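Local structure of probable starch synthase 4, chloroplastic/amyloplastic (Arabidopsis thaliana, 6GNE) at residues Leu50-Cys55 against Lys83-Thr88; Phe124-Leu129 against Asp158-Lys163; Trp269-Asp274 against Ala279-Lys284; Thr382-Ser387 against Gln403-Arg408. The protein is a probable plastid starch synthase of the two-domain GT-B glycosyltransferase fold, and holds adenosine-5'-diphosphate and glycans in its pockets. One frame throughout, in Å; residues are numbered along the deposited sequence.

Contact 1. Residues Leu50-Cys55 against Lys83-Thr88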
# COMPACT_ATOMS: atom_id res chain seq x y z
N LEU A 50 -10.32 -6.37 11.06
CA LEU A 50 -10.66 -6.41 9.63
C LEU A 50 -12.08 -6.84 9.42
O LEU A 50 -12.68 -7.41 10.31
CB LEU A 50 -9.78 -7.44 8.90
CG LEU A 50 -8.28 -7.24 8.92
CD1 LEU A 50 -7.60 -8.40 8.24
CD2 LEU A 50 -7.90 -5.93 8.27
N PRO A 51 -12.62 -6.61 8.22
CA PRO A 51 -13.81 -7.33 7.86
C PRO A 51 -13.49 -8.79 7.56
O PRO A 51 -12.37 -9.12 7.20
CB PRO A 51 -14.30 -6.63 6.59
CG PRO A 51 -13.58 -5.33 6.55
CD PRO A 51 -12.25 -5.63 7.19
N LYS A 52 -14.50 -9.64 7.67
CA LYS A 52 -14.42 -10.99 7.16
C LYS A 52 -14.97 -10.96 5.74
O LYS A 52 -16.17 -11.14 5.52
CB LYS A 52 -15.22 -11.97 8.02
CG LYS A 52 -15.19 -13.40 7.51
CD LYS A 52 -14.38 -14.36 8.38
CE LYS A 52 -14.60 -15.82 8.00
NZ LYS A 52 -16.01 -16.15 7.59
N TYR A 53 -14.08 -10.74 4.78
CA TYR A 53 -14.45 -10.84 3.38
C TYR A 53 -14.60 -12.32 3.01
O TYR A 53 -13.89 -13.19 3.52
CB TYR A 53 -13.38 -10.25 2.48
CG TYR A 53 -13.08 -8.77 2.70
CD1 TYR A 53 -13.92 -7.78 2.21
CD2 TYR A 53 -11.92 -8.39 3.36
CE1 TYR A 53 -13.61 -6.44 2.38
CE2 TYR A 53 -11.61 -7.05 3.54
CZ TYR A 53 -12.45 -6.07 3.06
OH TYR A 53 -12.12 -4.75 3.24
N ASP A 54 -15.57 -12.59 2.15
CA ASP A 54 -15.69 -13.91 1.52
C ASP A 54 -14.47 -14.24 0.64
O ASP A 54 -14.10 -15.43 0.48
CB ASP A 54 -16.98 -13.99 0.70
CG ASP A 54 -17.11 -12.88 -0.36
OD1 ASP A 54 -16.32 -11.89 -0.41
OD2 ASP A 54 -18.05 -13.00 -1.16
N CYS A 55 -13.85 -13.21 0.06
CA CYS A 55 -12.75 -13.39 -0.86
C CYS A 55 -11.40 -13.34 -0.17
O CYS A 55 -10.38 -13.12 -0.82
CB CYS A 55 -12.85 -12.36 -2.01
SG CYS A 55 -12.89 -10.62 -1.52
N LYS A 83 -21.10 -11.68 13.73
CA LYS A 83 -20.25 -12.81 14.13
C LYS A 83 -18.81 -12.31 14.20
O LYS A 83 -18.33 -11.72 13.24
CB LYS A 83 -20.28 -14.02 13.14
CG LYS A 83 -21.08 -15.24 13.56
CD LYS A 83 -22.57 -14.90 13.71
CE LYS A 83 -23.29 -15.53 14.93
NZ LYS A 83 -24.08 -16.75 14.59
N ILE A 84 -18.14 -12.55 15.32
CA ILE A 84 -16.74 -12.19 15.49
C ILE A 84 -15.86 -13.45 15.31
O ILE A 84 -16.15 -14.51 15.90
CB ILE A 84 -16.49 -11.57 16.87
CG1 ILE A 84 -17.47 -10.40 17.11
CG2 ILE A 84 -15.05 -11.08 17.02
CD1 ILE A 84 -17.55 -9.40 15.98
N TRP A 85 -14.82 -13.30 14.49
CA TRP A 85 -13.85 -14.37 14.28
C TRP A 85 -12.50 -13.91 14.80
O TRP A 85 -12.20 -12.73 14.72
CB TRP A 85 -13.72 -14.71 12.80
CG TRP A 85 -14.95 -15.25 12.16
CD1 TRP A 85 -16.13 -14.58 11.95
CD2 TRP A 85 -15.15 -16.57 11.65
NE1 TRP A 85 -17.03 -15.40 11.34
CE2 TRP A 85 -16.45 -16.63 11.14
CE3 TRP A 85 -14.33 -17.70 11.55
CZ2 TRP A 85 -16.98 -17.79 10.55
CZ3 TRP A 85 -14.84 -18.82 10.97
CH2 TRP A 85 -16.16 -18.87 10.49
N ILE A 86 -11.67 -14.84 15.30
CA ILE A 86 -10.27 -14.51 15.57
C ILE A 86 -9.34 -15.49 14.92
O ILE A 86 -9.70 -16.62 14.69
CB ILE A 86 -9.89 -14.41 17.09
CG1 ILE A 86 -9.83 -15.79 17.77
CG2 ILE A 86 -10.87 -13.51 17.82
CD1 ILE A 86 -9.68 -15.74 19.28
N GLY A 87 -8.14 -15.03 14.68
CA GLY A 87 -7.12 -15.82 14.05
C GLY A 87 -5.81 -15.12 14.19
O GLY A 87 -5.76 -13.98 14.65
N THR A 88 -4.75 -15.78 13.78
CA THR A 88 -3.43 -15.21 13.89
C THR A 88 -2.85 -15.20 12.49
O THR A 88 -2.83 -16.22 11.80
CB THR A 88 -2.57 -16.00 14.87
OG1 THR A 88 -3.22 -16.01 16.15
CG2 THR A 88 -1.20 -15.36 15.02
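Lys52 and Trp85 bring the two segments together, their CA atoms 7.9 Å apart. Leu50 and Pro51 end strand 45-51, after which the chain runs on as a loop to Cys55, whereas Lys83-Thr88 stays within strand 78-89. Both strands belong to the mixed beta sheet of the N-terminal Rossmann-like domain of this GT-B protein. Strand 92-100 separates them, pairing parallel with 45-51 and antiparallel with 78-89; its backbone bonds to Leu50 and Lys52 on one side and to Lys83 on the other. The two segments therefore meet through side chains that bridge the intervening strand, and the contact is small and lies at the surface.

It is a cation-pi pair on an indole face. The lysine side chain starts with CG anti to the backbone N (chi1 179°), then bends at chi2 to run across the ring system. CD lies over the face of the five-membered ring, 3.9 Å from Trp85 CG. CE stands over the six-membered ring, 3.8 Å from its centroid and 13° from the normal, an aliphatic CH-pi contact. Charge and methylene thus share one face of the same ring. At the indole edge, Trp85 NE1 is hydrogen-bonded to Glu98 OE1, which helps to set the rotation of the ring; Glu98, outside both segments, also makes a long, weak ion pair with Lys52 NZ. Lys52 NZ itself sits 3.8 Å from the six-membered centroid, 25° off the normal, and comes nearest to Trp85 CZ2, at 3.5 Å.

Contact 2. Residues Phe124-Leu129 against Asp158-Lys163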
# COMPACT_ATOMS: atom_id res chain seq x y z
N PHE A 124 -18.73 -1.06 9.00
CA PHE A 124 -17.56 -1.73 9.53
C PHE A 124 -16.88 -0.90 10.61
O PHE A 124 -16.51 -1.43 11.67
CB PHE A 124 -16.57 -2.06 8.42
CG PHE A 124 -15.23 -2.52 8.93
CD1 PHE A 124 -15.14 -3.69 9.71
CD2 PHE A 124 -14.08 -1.80 8.67
CE1 PHE A 124 -13.92 -4.11 10.20
CE2 PHE A 124 -12.84 -2.24 9.16
CZ PHE A 124 -12.77 -3.39 9.93
N SER A 125 -16.70 0.39 10.32
CA SER A 125 -16.04 1.32 11.25
C SER A 125 -16.80 1.39 12.56
O SER A 125 -16.19 1.37 13.62
CB SER A 125 -15.94 2.73 10.65
OG SER A 125 -15.08 2.76 9.52
N ARG A 126 -18.13 1.46 12.48
CA ARG A 126 -18.97 1.48 13.68
C ARG A 126 -18.84 0.18 14.45
O ARG A 126 -18.51 0.19 15.63
CB ARG A 126 -20.44 1.73 13.33
CG ARG A 126 -21.37 1.82 14.53
CD ARG A 126 -21.02 3.03 15.38
NE ARG A 126 -21.67 3.03 16.70
CZ ARG A 126 -22.79 3.67 17.02
NH1 ARG A 126 -23.51 4.34 16.12
NH2 ARG A 126 -23.22 3.59 18.27
N ALA A 127 -19.08 -0.94 13.76
CA ALA A 127 -18.98 -2.25 14.36
C ALA A 127 -17.61 -2.51 14.99
O ALA A 127 -17.54 -3.18 16.02
CB ALA A 127 -19.30 -3.34 13.34
N ALA A 128 -16.54 -1.97 14.40
CA ALA A 128 -15.19 -2.13 14.97
C ALA A 128 -15.04 -1.50 16.35
O ALA A 128 -14.50 -2.11 17.28
CB ALA A 128 -14.14 -1.58 14.03
N LEU A 129 -15.50 -0.28 16.47
CA LEU A 129 -15.53 0.40 17.78
C LEU A 129 -16.44 -0.29 18.79
O LEU A 129 -16.10 -0.39 19.97
CB LEU A 129 -15.96 1.87 17.61
CG LEU A 129 -14.89 2.71 16.93
CD1 LEU A 129 -15.44 4.08 16.59
CD2 LEU A 129 -13.63 2.78 17.80
N ASP A 158 -17.41 11.33 19.30
CA ASP A 158 -18.82 11.67 19.46
C ASP A 158 -19.62 10.60 20.20
O ASP A 158 -20.48 10.93 20.99
CB ASP A 158 -19.42 12.05 18.10
CG ASP A 158 -18.90 13.40 17.56
OD1 ASP A 158 -17.96 14.03 18.15
OD2 ASP A 158 -19.44 13.84 16.53
N LEU A 159 -19.28 9.32 20.01
CA LEU A 159 -20.10 8.23 20.59
C LEU A 159 -19.43 7.22 21.54
O LEU A 159 -20.15 6.46 22.22
CB LEU A 159 -20.79 7.48 19.46
CG LEU A 159 -21.67 8.33 18.52
CD1 LEU A 159 -22.14 7.53 17.31
CD2 LEU A 159 -22.86 8.95 19.26
N TYR A 160 -18.09 7.18 21.62
CA TYR A 160 -17.41 6.14 22.40
C TYR A 160 -16.54 6.59 23.58
O TYR A 160 -16.47 5.88 24.58
CB TYR A 160 -16.63 5.20 21.48
CG TYR A 160 -17.55 4.31 20.68
CD1 TYR A 160 -18.19 4.79 19.54
CD2 TYR A 160 -17.79 2.99 21.07
CE1 TYR A 160 -19.05 3.98 18.81
CE2 TYR A 160 -18.64 2.17 20.33
CZ TYR A 160 -19.26 2.68 19.20
OH TYR A 160 -20.10 1.89 18.47
N ALA A 161 -15.87 7.75 23.44
CA ALA A 161 -15.23 8.43 24.59
C ALA A 161 -16.19 8.75 25.73
O ALA A 161 -15.80 8.57 26.88
CB ALA A 161 -14.44 9.66 24.16
N PRO A 162 -17.45 9.21 25.42
CA PRO A 162 -18.48 9.42 26.47
C PRO A 162 -19.35 8.18 26.85
O PRO A 162 -20.41 8.34 27.46
CB PRO A 162 -19.35 10.56 25.88
CG PRO A 162 -19.20 10.44 24.40
CD PRO A 162 -17.95 9.62 24.09
N LYS A 163 -18.95 6.99 26.43
CA LYS A 163 -19.63 5.73 26.78
C LYS A 163 -18.75 4.81 27.66
O LYS A 163 -19.14 3.66 27.93
CB LYS A 163 -20.03 4.97 25.49
CG LYS A 163 -21.49 5.11 25.09
CD LYS A 163 -21.85 4.06 24.03
CE LYS A 163 -23.35 3.92 23.81
NZ LYS A 163 -23.83 4.92 22.83
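Arg126 and Tyr160 make the hydrogen bond between segments 124-129 and 158-163. Arg126 NE donates to Tyr160 OH over 2.6 Å in a nearly straight bond (163° at the hydrogen). The hydroxyl lies in the plane of the guanidinium, and NE in turn lies at the edge of the phenol ring, yet the two planes stand almost perpendicular, 88° apart. A bend at chi2 (65°), with chi1 and chi3 extended, brings NE to this position. Tyr160 OH is held a second time by Glu130 OE2, one turn along the arginine's helix, and Arg126 NH1 is hydrogen-bonded to Cys191 O, so the guanidinium is gripped at NE and at NH1.

Helices 117-134 and 152-160 pack beside each other in the N-terminal Rossmann-like domain, 117-134 also touching strand 45-51 of its sheet through Phe124 and Ala128. At the neighbouring Asp158 the second helix touches a glucose unit of a bound glycan, in a site that also includes Trp157.

Van der Waals packing supplies the remainder. Leu129 CB lies over the centre of the Tyr160 ring as a CH-pi contact, 3.8 Å from the centroid, while Leu129 O approaches Tyr160 CE2 at 3.6 Å. Leu159 CD1 covers part of one guanidinium face, offset toward its rim and 3.7 Å from Arg126 NH1.

Contact 3. Residues Trp269-Asp274 against Ala279-Lys284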
# COMPACT_ATOMS: atom_id res chain seq x y z
N TRP A 269 9.60 -10.36 2.59
CA TRP A 269 10.34 -10.00 1.37
C TRP A 269 11.84 -10.16 1.61
O TRP A 269 12.51 -9.22 2.01
CB TRP A 269 9.96 -8.60 0.91
CG TRP A 269 8.50 -8.51 0.55
CD1 TRP A 269 7.49 -7.98 1.31
CD2 TRP A 269 7.90 -8.98 -0.65
NE1 TRP A 269 6.29 -8.08 0.64
CE2 TRP A 269 6.52 -8.71 -0.55
CE3 TRP A 269 8.38 -9.63 -1.78
CZ2 TRP A 269 5.63 -9.06 -1.56
CZ3 TRP A 269 7.51 -9.96 -2.78
CH2 TRP A 269 6.15 -9.68 -2.67
N ASN A 270 12.32 -11.39 1.43
CA ASN A 270 13.73 -11.72 1.67
C ASN A 270 14.16 -12.81 0.70
O ASN A 270 13.72 -13.95 0.84
CB ASN A 270 13.92 -12.22 3.11
CG ASN A 270 15.38 -12.51 3.46
OD1 ASN A 270 16.28 -12.48 2.62
ND2 ASN A 270 15.60 -12.80 4.72
N PRO A 271 15.05 -12.48 -0.25
CA PRO A 271 15.47 -13.49 -1.23
C PRO A 271 16.16 -14.75 -0.63
O PRO A 271 16.12 -15.82 -1.24
CB PRO A 271 16.45 -12.71 -2.13
CG PRO A 271 16.99 -11.64 -1.24
CD PRO A 271 15.78 -11.22 -0.45
N ALA A 272 16.78 -14.61 0.53
CA ALA A 272 17.49 -15.70 1.20
C ALA A 272 16.57 -16.79 1.72
O ALA A 272 17.02 -17.93 1.88
CB ALA A 272 18.36 -15.17 2.34
N THR A 273 15.32 -16.44 2.03
CA THR A 273 14.38 -17.39 2.64
C THR A 273 13.04 -17.40 1.96
O THR A 273 12.09 -17.87 2.54
CB THR A 273 14.12 -17.05 4.14
OG1 THR A 273 13.54 -15.76 4.24
CG2 THR A 273 15.39 -17.07 4.94
N ASP A 274 12.93 -16.86 0.76
CA ASP A 274 11.62 -16.70 0.11
C ASP A 274 11.14 -18.10 -0.36
O ASP A 274 11.81 -18.75 -1.18
CB ASP A 274 11.72 -15.72 -1.06
CG ASP A 274 10.39 -15.34 -1.64
OD1 ASP A 274 9.42 -16.13 -1.56
OD2 ASP A 274 10.32 -14.23 -2.22
N ALA A 279 15.25 -20.66 -6.44
CA ALA A 279 16.53 -20.59 -5.75
C ALA A 279 16.60 -19.34 -4.89
O ALA A 279 15.99 -18.31 -5.17
CB ALA A 279 17.69 -20.63 -6.73
N GLN A 280 17.39 -19.44 -3.83
CA GLN A 280 17.53 -18.42 -2.83
C GLN A 280 18.83 -17.69 -3.15
O GLN A 280 19.69 -18.22 -3.80
CB GLN A 280 17.58 -19.04 -1.40
CG GLN A 280 16.71 -20.29 -1.12
CD GLN A 280 15.26 -19.97 -0.82
OE1 GLN A 280 14.78 -20.27 0.26
NE2 GLN A 280 14.56 -19.35 -1.75
N PHE A 281 18.95 -16.45 -2.68
CA PHE A 281 20.18 -15.67 -2.85
C PHE A 281 20.18 -14.49 -1.90
O PHE A 281 19.17 -14.21 -1.26
CB PHE A 281 20.35 -15.20 -4.30
CG PHE A 281 19.27 -14.25 -4.77
CD1 PHE A 281 18.00 -14.69 -5.08
CD2 PHE A 281 19.56 -12.91 -4.95
CE1 PHE A 281 17.03 -13.82 -5.54
CE2 PHE A 281 18.59 -12.03 -5.41
CZ PHE A 281 17.31 -12.48 -5.71
N ASN A 282 21.29 -13.79 -1.83
CA ASN A 282 21.40 -12.64 -0.95
C ASN A 282 22.49 -11.72 -1.47
O ASN A 282 23.18 -12.05 -2.45
CB ASN A 282 21.67 -13.09 0.51
CG ASN A 282 22.94 -13.95 0.67
OD1 ASN A 282 24.06 -13.43 0.78
ND2 ASN A 282 22.77 -15.28 0.66
N ALA A 283 22.65 -10.58 -0.80
CA ALA A 283 23.68 -9.59 -1.15
C ALA A 283 25.07 -10.18 -1.40
O ALA A 283 25.81 -9.65 -2.22
CB ALA A 283 23.74 -8.49 -0.08
N LYS A 284 25.42 -11.27 -0.71
CA LYS A 284 26.75 -11.85 -0.79
C LYS A 284 26.88 -12.99 -1.81
O LYS A 284 27.98 -13.51 -1.99
CB LYS A 284 27.24 -12.39 0.56
CG LYS A 284 26.78 -11.74 1.84
CD LYS A 284 27.76 -10.70 2.38
CE LYS A 284 27.52 -9.32 1.76
NZ LYS A 284 28.40 -8.28 2.34
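Pro271 and Phe281 are joined through the backbone, Phe281 N donating to Pro271 O over 3.2 Å, and the chains draw closest at Ala272 and Phe281, whose CA atoms are 4.9 Å apart. Neither segment is helix or strand. Both belong to the long loop between strand 257-259, in the N-terminal sheet of the GT-B fold, and helix 287-300. An Asx turn shapes the first: Asn270 OD1 accepts from Ala272 N at 3.0 Å. A second Asx turn, from Asn282 OD1 to Lys284 N, follows in the other.

Pro271 lays its CB over the centre of the Phe281 ring, 3.7 Å from the centroid, a CH-pi contact. The ring reaches it although the CB of Phe281 is directed away, because chi1 of 64° sets CG between the backbone N and the carbonyl carbon. Met477 of helix 466-477 touches both residues.

Asp274 is held by both its side chain and its main chain. Its OD2 is hydrogen-bonded to His381 and Tyr409, while its carbonyl is met by Gln280, whose chain bends at chi2 along Ala272 O. Gln280 NE2 donates to Asp274 O at 2.9 Å and 176°, with the acceptor in the glutamine's amide plane.

Contact 4. Residues Thr382-Ser387 against Gln403-Arg408. With ADP (adenosine-5'-diphosphate), chain F.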
# COMPACT_ATOMS: atom_id res chain seq x y z
N THR A 382 8.82 -14.30 -8.09
CA THR A 382 9.81 -14.76 -9.08
C THR A 382 10.18 -13.65 -10.06
O THR A 382 11.31 -13.62 -10.56
CB THR A 382 9.34 -16.03 -9.86
OG1 THR A 382 8.04 -15.81 -10.43
CG2 THR A 382 9.23 -17.25 -8.94
N ILE A 383 9.27 -12.70 -10.32
CA ILE A 383 9.57 -11.57 -11.21
C ILE A 383 10.54 -10.59 -10.59
O ILE A 383 11.47 -10.15 -11.27
CB ILE A 383 8.31 -10.87 -11.75
CG1 ILE A 383 7.63 -11.76 -12.78
CG2 ILE A 383 8.65 -9.53 -12.40
CD1 ILE A 383 6.23 -11.32 -13.16
N TYR A 384 10.32 -10.24 -9.33
CA TYR A 384 11.30 -9.39 -8.61
C TYR A 384 12.67 -10.09 -8.63
O TYR A 384 13.68 -9.47 -8.96
CB TYR A 384 10.88 -9.14 -7.15
CG TYR A 384 9.69 -8.22 -6.94
CD1 TYR A 384 9.73 -6.87 -7.33
CD2 TYR A 384 8.54 -8.67 -6.28
CE1 TYR A 384 8.65 -6.01 -7.12
CE2 TYR A 384 7.44 -7.81 -6.05
CZ TYR A 384 7.50 -6.48 -6.47
OH TYR A 384 6.42 -5.66 -6.23
N ALA A 385 12.71 -11.37 -8.29
CA ALA A 385 13.96 -12.12 -8.25
C ALA A 385 14.66 -12.18 -9.60
O ALA A 385 15.87 -11.91 -9.68
CB ALA A 385 13.70 -13.54 -7.78
N ALA A 386 13.91 -12.52 -10.66
CA ALA A 386 14.49 -12.71 -11.98
C ALA A 386 14.97 -11.42 -12.68
O ALA A 386 15.92 -11.45 -13.44
CB ALA A 386 13.51 -13.44 -12.89
N SER A 387 14.30 -10.31 -12.42
CA SER A 387 14.48 -9.11 -13.22
C SER A 387 15.80 -8.40 -12.88
O SER A 387 16.24 -8.44 -11.74
CB SER A 387 13.28 -8.17 -13.07
OG SER A 387 13.18 -7.69 -11.75
N GLN A 403 9.32 -0.60 -5.68
CA GLN A 403 10.72 -0.21 -5.86
C GLN A 403 11.61 -0.68 -4.70
O GLN A 403 12.77 -0.99 -4.89
CB GLN A 403 10.86 1.31 -6.07
CG GLN A 403 10.88 2.22 -4.82
CD GLN A 403 9.50 2.57 -4.31
OE1 GLN A 403 8.49 1.94 -4.67
NE2 GLN A 403 9.44 3.60 -3.47
N MET A 404 11.05 -0.71 -3.49
CA MET A 404 11.77 -1.19 -2.33
C MET A 404 11.94 -2.72 -2.41
O MET A 404 13.05 -3.23 -2.18
CB MET A 404 11.06 -0.81 -1.04
CG MET A 404 10.88 0.70 -0.86
SD MET A 404 10.18 1.17 0.71
CE MET A 404 9.73 2.86 0.43
N ILE A 405 10.88 -3.42 -2.80
CA ILE A 405 10.94 -4.87 -2.94
C ILE A 405 11.92 -5.20 -4.06
O ILE A 405 12.78 -6.07 -3.87
CB ILE A 405 9.56 -5.51 -3.26
CG1 ILE A 405 8.52 -5.21 -2.15
CG2 ILE A 405 9.68 -7.02 -3.44
CD1 ILE A 405 7.10 -5.52 -2.55
N ALA A 406 11.82 -4.52 -5.21
CA ALA A 406 12.76 -4.77 -6.29
C ALA A 406 14.22 -4.66 -5.82
O ALA A 406 15.01 -5.57 -6.04
CB ALA A 406 12.50 -3.83 -7.45
N MET A 407 14.57 -3.56 -5.16
CA MET A 407 15.94 -3.39 -4.68
C MET A 407 16.36 -4.46 -3.65
O MET A 407 17.50 -4.91 -3.62
CB MET A 407 16.12 -2.00 -4.10
CG MET A 407 16.16 -0.93 -5.17
SD MET A 407 16.62 0.68 -4.57
CE MET A 407 15.10 1.20 -3.78
N ARG A 408 15.42 -4.86 -2.82
CA ARG A 408 15.65 -5.94 -1.87
C ARG A 408 16.02 -7.23 -2.59
O ARG A 408 16.83 -7.98 -2.08
CB ARG A 408 14.39 -6.11 -0.99
CG ARG A 408 14.37 -7.27 -0.01
CD ARG A 408 15.39 -7.09 1.08
NE ARG A 408 15.12 -8.00 2.19
CZ ARG A 408 16.02 -8.50 3.04
NH1 ARG A 408 17.29 -8.19 2.94
NH2 ARG A 408 15.62 -9.30 4.03
PB ADP F . -0.31 0.52 -4.76
O1B ADP F . -0.62 0.58 -3.29
O2B ADP F . -0.81 -0.69 -5.50
O3B ADP F . -0.73 1.79 -5.46
PA ADP F . 2.34 -0.07 -3.79
O1A ADP F . 3.67 -0.09 -4.47
O2A ADP F . 2.28 0.76 -2.53
O3A ADP F . 1.29 0.43 -4.90
O5' ADP F . 1.85 -1.55 -3.41
C5' ADP F . 1.72 -2.59 -4.38
C4' ADP F . 1.76 -4.01 -3.81
O4' ADP F . 0.88 -4.87 -4.55
C3' ADP F . 3.12 -4.67 -3.94
O3' ADP F . 3.24 -5.66 -2.93
C2' ADP F . 3.04 -5.36 -5.28
O2' ADP F . 3.95 -6.45 -5.39
C1' ADP F . 1.62 -5.85 -5.27
N9 ADP F . 1.03 -5.98 -6.62
C8 ADP F . 0.56 -5.00 -7.40
N7 ADP F . 0.04 -5.52 -8.54
C5 ADP F . 0.17 -6.85 -8.49
C6 ADP F . -0.16 -8.01 -9.38
N6 ADP F . -0.75 -7.81 -10.58
N1 ADP F . 0.16 -9.26 -8.93
C2 ADP F . 0.77 -9.43 -7.73
N3 ADP F . 1.09 -8.43 -6.90
C4 ADP F . 0.83 -7.15 -7.22
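Tyr384 meets Ile405 and Ala406 by apolar packing. Ile405 CG2 stands over the centre of the phenol ring in a CH-pi contact, 3.4 Å from the centroid and 11° from the normal. With chi1 -59° placing CG1 beside the backbone N, this methyl stands anti to that nitrogen, and CG1 carries CD1 to the tyrosine hydroxyl and the ribose. Ala406 adds a looser touch, its CB 4.1 Å from Tyr384 CD1, and its main-chain N also comes near that ring atom. The backbones are close here, with the CA atoms of Tyr384 and Ala406 only 5.4 Å apart. Phe390 and Ile315 also pack on the tyrosine.

Helices 377-386 and 402-408 belong to the C-terminal Rossmann-like domain of the GT-B fold, whose parallel sheet includes strand 389-392 between them in sequence.

Polar contact goes to adenosine-5'-diphosphate. Tyr384 OH is hydrogen-bonded to the ribose O2' over 2.7 Å, and O2' lies in the plane of the ring at its edge. The nucleotide is also hydrogen-bonded to Arg317, Lys322 and Leu401 from the same domain, and to Gly27 and Asp30 from the other. Ile405 CD1 makes a van der Waals approach to the sugar, 3.9 Å from ribose O3'.

Contacts 1 and 2 belong to the N-terminal domain, contact 4 to the C-terminal one, and contact 3 to loop segments packed against that second domain. Phe124 of contact 2 touches Leu50 and Pro51 of contact 1, so helix 117-134 backs the strand end there. Contacts 3 and 4 also adjoin: Arg408 NE is hydrogen-bonded to Trp269 O, and Trp269 packs on Ile405. Chemistry follows place. The surface contact 1 rests on a charge over an indole; the buried contact 2 pairs a guanidinium with a phenol; the partly buried contact 3 combines loop hydrogen bonds with a proline laid on a phenylalanine ring; the buried contact 4 is apolar between helices and polar toward its ligand.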